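Local atomic coordinates of RNA-binding protein, putative (Trypanosoma brucei, PDB entry 6E4O), a protein that binds and remodels RNA in kinetoplastid RNA editing through the RNA recognition motif that forms this chain, and probably acts on mRNA. Residues R25-V30 against T56-S61. Numbering follows the deposited sequence.
Sequences RQAGEV and TELQAS
On the helical side of the RNA recognition motif, where two helices pack against an antiparallel sheet, Leu58, just past helix 48-57, meets Gln26 and Ala27 in the loop that joins helix 17-24 to strand 30-36. One methyl of the leucine takes the alanine, with Leu58 CD1 and Ala27 CB 3.8 Å apart; the other takes the glutamine amide, and Gln26 CB lies 4.1 Å from each of Leu58 CD1 and CD2. Leu58 CD2 faces one side of the Gln26 amide plane, 3.8 Å from Gln26 NE2, and Gln26 CD and OE1 lie over the same methyl at 3.9 and 4.0 Å from Leu58 CD2. In Gln26, CD is anti to CA (chi2 -178°), which carries the amide out to Leu58 CD2; the two side chains cross obliquely. Gln26 NE2 is hydrogen-bonded to His23 O in the last turn of helix 17-24. Leu58 itself is buried, and further contacts with Leu24 and Leu70 link it to helix 17-24 and strand 66-70; Ala27 also packs on Arg53 and Ala54 of helix 48-57. Directly after the helix the chain makes a type II beta turn from Leu58 to Ser61. Leu58 O is gripped twice there, by Ser61 N at 3.2 Å and by Ser61 OG at 2.7 Å, both from the same face of the carbonyl plane. Ser61 OG is also hydrogen-bonded to His23 NE2, so His23 joins both sides of the contact. No hydrogen bond spans the two segments directly: they meet by van der Waals contact alone, a small junction of methyl on methyl and methyl against a flat amide, with the exposed Gln26 over the buried leucine, while polar bonds at its margins fix the glutamine amide and the turn.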
ATOM      1  N   ARG A  25      -6.449   3.061  -2.486  1.00 11.80           N
ATOM      2  CA  ARG A  25      -7.745   3.674  -2.210  1.00 14.15           C
ATOM      3  C   ARG A  25      -8.867   2.677  -2.474  1.00 13.04           C
ATOM      4  O   ARG A  25     -10.010   2.903  -2.093  1.00 14.85           O
ATOM      5  CB  ARG A  25      -7.963   4.944  -3.039  1.00 18.57           C
ATOM      6  CG  ARG A  25      -7.251   6.176  -2.497  1.00 21.18           C
ATOM      7  CD  ARG A  25      -7.960   7.447  -2.950  1.00 28.74           C
ATOM      8  NE  ARG A  25      -7.744   7.721  -4.363  1.00 36.78           N
ATOM      9  CZ  ARG A  25      -8.642   8.272  -5.173  1.00 34.06           C
ATOM     10  NH1 ARG A  25      -9.850   8.606  -4.724  1.00 29.89           N
ATOM     11  NH2 ARG A  25      -8.330   8.479  -6.442  1.00 36.81           N
ATOM     12  N   GLN A  26      -8.539   1.571  -3.139  1.00 12.38           N
ATOM     13  CA  GLN A  26      -9.496   0.485  -3.303  1.00 14.74           C
ATOM     14  C   GLN A  26      -9.919  -0.073  -1.949  1.00 12.81           C
ATOM     15  O   GLN A  26     -10.997  -0.653  -1.818  1.00 12.04           O
ATOM     16  CB  GLN A  26      -8.884  -0.657  -4.107  1.00 12.55           C
ATOM     17  CG  GLN A  26      -8.664  -0.363  -5.586  1.00 14.28           C
ATOM     18  CD  GLN A  26      -8.097  -1.569  -6.296  1.00 18.76           C
ATOM     19  OE1 GLN A  26      -8.835  -2.464  -6.697  1.00 17.93           O
ATOM     20  NE2 GLN A  26      -6.775  -1.616  -6.425  1.00 17.37           N
ATOM     21  N   ALA A  27      -9.054   0.083  -0.950  1.00 13.92           N
ATOM     22  CA  ALA A  27      -9.312  -0.471   0.375  1.00 13.66           C
ATOM     23  C   ALA A  27      -9.814   0.581   1.354  1.00 14.95           C
ATOM     24  O   ALA A  27     -10.495   0.255   2.321  1.00 16.69           O
ATOM     25  CB  ALA A  27      -8.065  -1.123   0.922  1.00 12.17           C
ATOM     26  N   GLY A  28      -9.477   1.841   1.113  1.00 14.95           N
ATOM     27  CA  GLY A  28      -9.921   2.891   2.011  1.00 18.44           C
ATOM     28  C   GLY A  28      -9.131   4.170   1.874  1.00 15.89           C
ATOM     29  O   GLY A  28      -8.321   4.304   0.968  1.00 18.12           O
ATOM     30  N   GLU A  29      -9.373   5.114   2.780  1.00 13.62           N
ATOM     31  CA  GLU A  29      -8.715   6.412   2.712  1.00 16.94           C
ATOM     32  C   GLU A  29      -7.292   6.334   3.267  1.00 15.36           C
ATOM     33  O   GLU A  29      -7.058   5.765   4.322  1.00 15.42           O
ATOM     34  CB  GLU A  29      -9.535   7.469   3.456  1.00 26.95           C
ATOM     35  CG  GLU A  29      -8.933   8.866   3.425  1.00 43.25           C
ATOM     36  CD  GLU A  29      -9.884   9.926   3.964  1.00 59.73           C
ATOM     37  OE1 GLU A  29     -10.957   9.557   4.493  1.00 60.96           O
ATOM     38  OE2 GLU A  29      -9.559  11.128   3.852  1.00 67.49           O
ATOM     39  N   VAL A  30      -6.351   6.919   2.542  1.00 16.78           N
ATOM     40  CA  VAL A  30      -4.941   6.853   2.909  1.00 16.14           C
ATOM     41  C   VAL A  30      -4.480   8.163   3.546  1.00 18.50           C
ATOM     42  O   VAL A  30      -4.684   9.236   2.983  1.00 18.58           O
ATOM     43  CB  VAL A  30      -4.083   6.544   1.659  1.00 16.89           C
ATOM     44  CG1 VAL A  30      -2.600   6.587   1.994  1.00 15.96           C
ATOM     45  CG2 VAL A  30      -4.478   5.189   1.074  1.00 15.84           C
ATOM     46  N   THR A  56      -6.184  -7.982   3.282  1.00  9.31           N
ATOM     47  CA  THR A  56      -7.070  -9.096   2.965  1.00 13.22           C
ATOM     48  C   THR A  56      -7.320  -9.182   1.458  1.00 13.90           C
ATOM     49  O   THR A  56      -7.169 -10.238   0.847  1.00 14.71           O
ATOM     50  CB  THR A  56      -8.422  -8.968   3.688  1.00 14.62           C
ATOM     51  OG1 THR A  56      -8.212  -9.071   5.103  1.00 15.14           O
ATOM     52  CG2 THR A  56      -9.373 -10.089   3.250  1.00 13.33           C
ATOM     53  N   GLU A  57      -7.688  -8.060   0.858  1.00 13.25           N
ATOM     54  CA  GLU A  57      -8.204  -8.087  -0.507  1.00  9.73           C
ATOM     55  C   GLU A  57      -7.236  -7.602  -1.577  1.00  9.76           C
ATOM     56  O   GLU A  57      -7.479  -7.809  -2.760  1.00 10.99           O
ATOM     57  CB  GLU A  57      -9.519  -7.304  -0.588  1.00 12.77           C
ATOM     58  CG  GLU A  57     -10.583  -7.829   0.367  1.00 14.96           C
ATOM     59  CD  GLU A  57     -11.976  -7.359   0.010  1.00 17.94           C
ATOM     60  OE1 GLU A  57     -12.238  -7.118  -1.194  1.00 16.01           O
ATOM     61  OE2 GLU A  57     -12.810  -7.246   0.930  1.00 17.95           O
ATOM     62  N   LEU A  58      -6.125  -6.984  -1.186  1.00 11.45           N
ATOM     63  CA  LEU A  58      -5.211  -6.447  -2.196  1.00  8.66           C
ATOM     64  C   LEU A  58      -3.844  -7.122  -2.154  1.00 11.95           C
ATOM     65  O   LEU A  58      -2.918  -6.695  -2.822  1.00 12.85           O
ATOM     66  CB  LEU A  58      -5.068  -4.918  -2.051  1.00  9.93           C
ATOM     67  CG  LEU A  58      -6.336  -4.064  -2.240  1.00  9.50           C
ATOM     68  CD1 LEU A  58      -6.024  -2.588  -1.986  1.00 13.03           C
ATOM     69  CD2 LEU A  58      -6.909  -4.225  -3.658  1.00 12.00           C
ATOM     70  N   GLN A  59      -3.737  -8.194  -1.377  1.00  9.89           N
ATOM     71  CA  GLN A  59      -2.501  -8.956  -1.306  1.00  9.50           C
ATOM     72  C   GLN A  59      -2.140  -9.486  -2.685  1.00 10.16           C
ATOM     73  O   GLN A  59      -3.003  -9.993  -3.406  1.00 11.24           O
ATOM     74  CB  GLN A  59      -2.653 -10.118  -0.328  1.00  9.98           C
ATOM     75  CG  GLN A  59      -1.377 -10.925  -0.097  1.00  9.53           C
ATOM     76  CD  GLN A  59      -0.283 -10.081   0.521  1.00 11.93           C
ATOM     77  OE1 GLN A  59       0.351  -9.270  -0.161  1.00 12.29           O
ATOM     78  NE2 GLN A  59      -0.080 -10.242   1.820  1.00 16.72           N
ATOM     79  N   ALA A  60      -0.868  -9.358  -3.047  1.00  9.78           N
ATOM     80  CA  ALA A  60      -0.367  -9.875  -4.314  1.00 11.14           C
ATOM     81  C   ALA A  60      -1.100  -9.308  -5.533  1.00 15.04           C
ATOM     82  O   ALA A  60      -1.178  -9.954  -6.579  1.00 12.81           O
ATOM     83  CB  ALA A  60      -0.410 -11.397  -4.318  1.00 11.91           C
ATOM     84  N   SER A  61      -1.631  -8.095  -5.403  1.00 12.29           N
ATOM     85  CA  SER A  61      -2.215  -7.417  -6.549  1.00 13.50           C
ATOM     86  C   SER A  61      -1.131  -6.737  -7.381  1.00 11.30           C
ATOM     87  O   SER A  61      -0.102  -6.324  -6.869  1.00 11.10           O
ATOM     88  CB  SER A  61      -3.282  -6.404  -6.119  1.00 17.19           C
ATOM     89  OG  SER A  61      -2.746  -5.437  -5.233  1.00 14.75           O
TER